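Pex protein (Anabaena sp. PCC 7120, PDB 2DQL) is a circadian clock-associated protein of the PadR-like winged-helix family and probably acts as a DNA-binding transcriptional regulator. Local coordinates at residues A[39-44]-A[57-62]. Numbering follows the deposited sequence.
Sequences TELIQQ and TVLYSA. With PO4 (phosphate ion), chain C.
Leu59 reaches across from helix 56-68 to Leu41 and Ile42 of helix 38-48, joining the two helices of the helix-turn-helix in a PadR-like winged-helix domain; the later helix is probably the recognition helix. The tight part of the contact is small and wholly apolar. With CG anti to the backbone N (chi1 164°), Leu59 points its two methyls at different residues: CD2 lies 3.6 Å from Ile42 CD1 and also touches Ile42 CG1, whereas CD1 meets Leu41 CD1 more loosely at 4.1 Å. Both partners meet the Leu59 side chain at roughly a right angle, and the closest CA atoms, those of Ile42 and Leu59, are 7.7 Å apart. Inward, Leu41 continues onto Val30, and Val58 and Ala62 pack on the same helix 20-31, so the three helices share one core.

Away from Leu59 the surroundings are more open. Tyr60 lays one ring face against Leu59 CG, 3.8 Å from the ring plane and offset toward the rim. Exposed Thr39, pointing away from helix 56-68, probably hydrogen-bonds through OG1 to a phosphate, likely from the crystallisation liquor, that Arg82 and Arg86 also bind, although the place of OG1 is doubtful. On the flank of helix 56-68 turned away from 39-44, Thr57 O accepts from both Ser61 N and Ser61 OG, which approach opposite faces of the carbonyl plane, the hydroxyl OG at 2.9 Å from Thr57 O.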
ATOM      1  N   THR A  39       1.780  20.640  -6.646  1.00 18.90           N
ATOM      2  CA  THR A  39       0.352  20.586  -6.389  1.00 19.98           C
ATOM      3  C   THR A  39      -0.440  20.076  -7.585  1.00 19.77           C
ATOM      4  O   THR A  39      -1.418  19.348  -7.417  1.00 19.74           O
ATOM      5  CB  THR A  39      -0.190  21.963  -5.954  1.00 20.78           C
ATOM      6  OG1 THR A  39      -0.145  22.880  -7.052  1.00 23.36           O
ATOM      7  CG2 THR A  39       0.649  22.505  -4.821  1.00 21.29           C
ATOM      8  N   GLU A  40      -0.016  20.439  -8.792  1.00 19.23           N
ATOM      9  CA  GLU A  40      -0.716  20.002  -9.996  1.00 19.47           C
ATOM     10  C   GLU A  40      -0.506  18.513 -10.234  1.00 18.78           C
ATOM     11  O   GLU A  40      -1.430  17.802 -10.637  1.00 19.12           O
ATOM     12  CB  GLU A  40      -0.227  20.786 -11.214  1.00 20.57           C
ATOM     13  CG  GLU A  40      -0.987  20.466 -12.489  1.00 22.89           C
ATOM     14  CD  GLU A  40      -0.571  21.346 -13.649  1.00 24.35           C
ATOM     15  OE1 GLU A  40       0.576  21.210 -14.122  1.00 25.93           O
ATOM     16  OE2 GLU A  40      -1.393  22.181 -14.083  1.00 26.29           O
ATOM     17  N   LEU A  41       0.712  18.039  -9.991  1.00 18.02           N
ATOM     18  CA  LEU A  41       1.011  16.627 -10.182  1.00 17.79           C
ATOM     19  C   LEU A  41       0.077  15.790  -9.314  1.00 18.33           C
ATOM     20  O   LEU A  41      -0.434  14.766  -9.755  1.00 18.30           O
ATOM     21  CB  LEU A  41       2.474  16.337  -9.827  1.00 16.69           C
ATOM     22  CG  LEU A  41       3.451  16.857 -10.888  1.00 15.38           C
ATOM     23  CD1 LEU A  41       4.873  16.905 -10.346  1.00 14.35           C
ATOM     24  CD2 LEU A  41       3.361  15.953 -12.125  1.00 15.49           C
ATOM     25  N   ILE A  42      -0.154  16.241  -8.088  1.00 19.09           N
ATOM     26  CA  ILE A  42      -1.032  15.522  -7.172  1.00 20.22           C
ATOM     27  C   ILE A  42      -2.485  15.609  -7.611  1.00 21.33           C
ATOM     28  O   ILE A  42      -3.165  14.589  -7.723  1.00 21.02           O
ATOM     29  CB  ILE A  42      -0.909  16.067  -5.731  1.00 20.23           C
ATOM     30  CG1 ILE A  42       0.484  15.748  -5.182  1.00 20.35           C
ATOM     31  CG2 ILE A  42      -1.994  15.449  -4.837  1.00 20.10           C
ATOM     32  CD1 ILE A  42       0.762  16.332  -3.805  1.00 21.38           C
ATOM     33  N   GLN A  43      -2.955  16.823  -7.878  1.00 22.58           N
ATOM     34  CA  GLN A  43      -4.341  17.014  -8.283  1.00 24.33           C
ATOM     35  C   GLN A  43      -4.681  16.336  -9.607  1.00 24.82           C
ATOM     36  O   GLN A  43      -5.736  15.714  -9.739  1.00 24.83           O
ATOM     37  CB  GLN A  43      -4.665  18.509  -8.372  1.00 25.67           C
ATOM     38  CG  GLN A  43      -6.144  18.795  -8.562  1.00 27.92           C
ATOM     39  CD  GLN A  43      -6.998  18.159  -7.476  1.00 29.04           C
ATOM     40  OE1 GLN A  43      -6.793  18.404  -6.284  1.00 30.15           O
ATOM     41  NE2 GLN A  43      -7.958  17.335  -7.884  1.00 29.24           N
ATOM     42  N   GLN A  44      -3.785  16.449 -10.582  1.00 25.00           N
ATOM     43  CA  GLN A  44      -4.005  15.856 -11.894  1.00 25.89           C
ATOM     44  C   GLN A  44      -4.176  14.342 -11.827  1.00 26.06           C
ATOM     45  O   GLN A  44      -4.936  13.763 -12.600  1.00 26.10           O
ATOM     46  CB  GLN A  44      -2.842  16.201 -12.830  1.00 26.38           C
ATOM     47  CG  GLN A  44      -3.096  15.841 -14.285  1.00 27.19           C
ATOM     48  CD  GLN A  44      -1.987  16.314 -15.210  1.00 27.34           C
ATOM     49  OE1 GLN A  44      -1.543  17.458 -15.127  1.00 27.85           O
ATOM     50  NE2 GLN A  44      -1.549  15.439 -16.105  1.00 27.70           N
ATOM     51  N   THR A  57       4.462  13.210   0.610  1.00 21.28           N
ATOM     52  CA  THR A  57       5.711  12.529   0.943  1.00 20.92           C
ATOM     53  C   THR A  57       6.277  11.723  -0.229  1.00 19.95           C
ATOM     54  O   THR A  57       7.471  11.778  -0.505  1.00 19.81           O
ATOM     55  CB  THR A  57       5.521  11.594   2.171  1.00 21.68           C
ATOM     56  OG1 THR A  57       5.262  12.392   3.333  1.00 23.15           O
ATOM     57  CG2 THR A  57       6.768  10.750   2.416  1.00 21.72           C
ATOM     58  N   VAL A  58       5.430  10.971  -0.923  1.00 19.36           N
ATOM     59  CA  VAL A  58       5.922  10.195  -2.052  1.00 18.62           C
ATOM     60  C   VAL A  58       6.269  11.127  -3.215  1.00 17.81           C
ATOM     61  O   VAL A  58       7.237  10.892  -3.931  1.00 17.66           O
ATOM     62  CB  VAL A  58       4.891   9.140  -2.506  1.00 18.75           C
ATOM     63  CG1 VAL A  58       5.388   8.427  -3.766  1.00 19.09           C
ATOM     64  CG2 VAL A  58       4.679   8.126  -1.379  1.00 19.33           C
ATOM     65  N   LEU A  59       5.482  12.184  -3.394  1.00 17.27           N
ATOM     66  CA  LEU A  59       5.753  13.152  -4.459  1.00 17.16           C
ATOM     67  C   LEU A  59       7.180  13.670  -4.342  1.00 17.35           C
ATOM     68  O   LEU A  59       7.950  13.629  -5.303  1.00 16.68           O
ATOM     69  CB  LEU A  59       4.787  14.343  -4.375  1.00 16.76           C
ATOM     70  CG  LEU A  59       5.186  15.592  -5.182  1.00 17.13           C
ATOM     71  CD1 LEU A  59       5.249  15.243  -6.669  1.00 16.53           C
ATOM     72  CD2 LEU A  59       4.189  16.721  -4.934  1.00 17.19           C
ATOM     73  N   TYR A  60       7.556  14.122  -3.155  1.00 17.63           N
ATOM     74  CA  TYR A  60       8.875  14.728  -3.024  1.00 18.01           C
ATOM     75  C   TYR A  60       9.953  13.661  -2.867  1.00 17.48           C
ATOM     76  O   TYR A  60      11.145  13.949  -3.164  1.00 17.33           O
ATOM     77  CB  TYR A  60       8.813  15.932  -2.081  1.00 19.45           C
ATOM     78  CG  TYR A  60       8.090  17.128  -2.660  1.00 20.26           C
ATOM     79  CD1 TYR A  60       8.713  17.961  -3.582  1.00 20.87           C
ATOM     80  CD2 TYR A  60       6.787  17.423  -2.286  1.00 20.75           C
ATOM     81  CE1 TYR A  60       8.056  19.053  -4.113  1.00 21.32           C
ATOM     82  CE2 TYR A  60       6.123  18.514  -2.814  1.00 21.14           C
ATOM     83  CZ  TYR A  60       6.762  19.326  -3.726  1.00 21.40           C
ATOM     84  OH  TYR A  60       6.103  20.413  -4.252  1.00 22.12           O
ATOM     85  N   SER A  61       9.633  12.415  -2.539  1.00 17.40           N
ATOM     86  CA  SER A  61      10.646  11.367  -2.526  1.00 16.94           C
ATOM     87  C   SER A  61      10.982  11.125  -3.999  1.00 16.43           C
ATOM     88  O   SER A  61      12.134  10.892  -4.359  1.00 16.69           O
ATOM     89  CB  SER A  61      10.107  10.073  -1.902  1.00 17.79           C
ATOM     90  OG  SER A  61       9.892  10.221  -0.510  1.00 18.73           O
ATOM     91  N   ALA A  62       9.958  11.198  -4.848  1.00 15.89           N
ATOM     92  CA  ALA A  62      10.122  10.998  -6.283  1.00 15.37           C
ATOM     93  C   ALA A  62      10.889  12.160  -6.909  1.00 15.58           C
ATOM     94  O   ALA A  62      11.771  11.951  -7.739  1.00 14.98           O
ATOM     95  CB  ALA A  62       8.765  10.859  -6.945  1.00 15.23           C
TER
HETATM   96  P   PO4 C 201       1.994  26.130  -5.740  0.75 31.12           P
HETATM   97  O1  PO4 C 201       0.839  25.212  -5.902  0.75 31.19           O
HETATM   98  O2  PO4 C 201       1.852  27.261  -6.690  0.75 30.95           O
HETATM   99  O3  PO4 C 201       2.037  26.665  -4.359  0.75 31.42           O
HETATM  100  O4  PO4 C 201       3.267  25.404  -6.021  0.75 31.45           O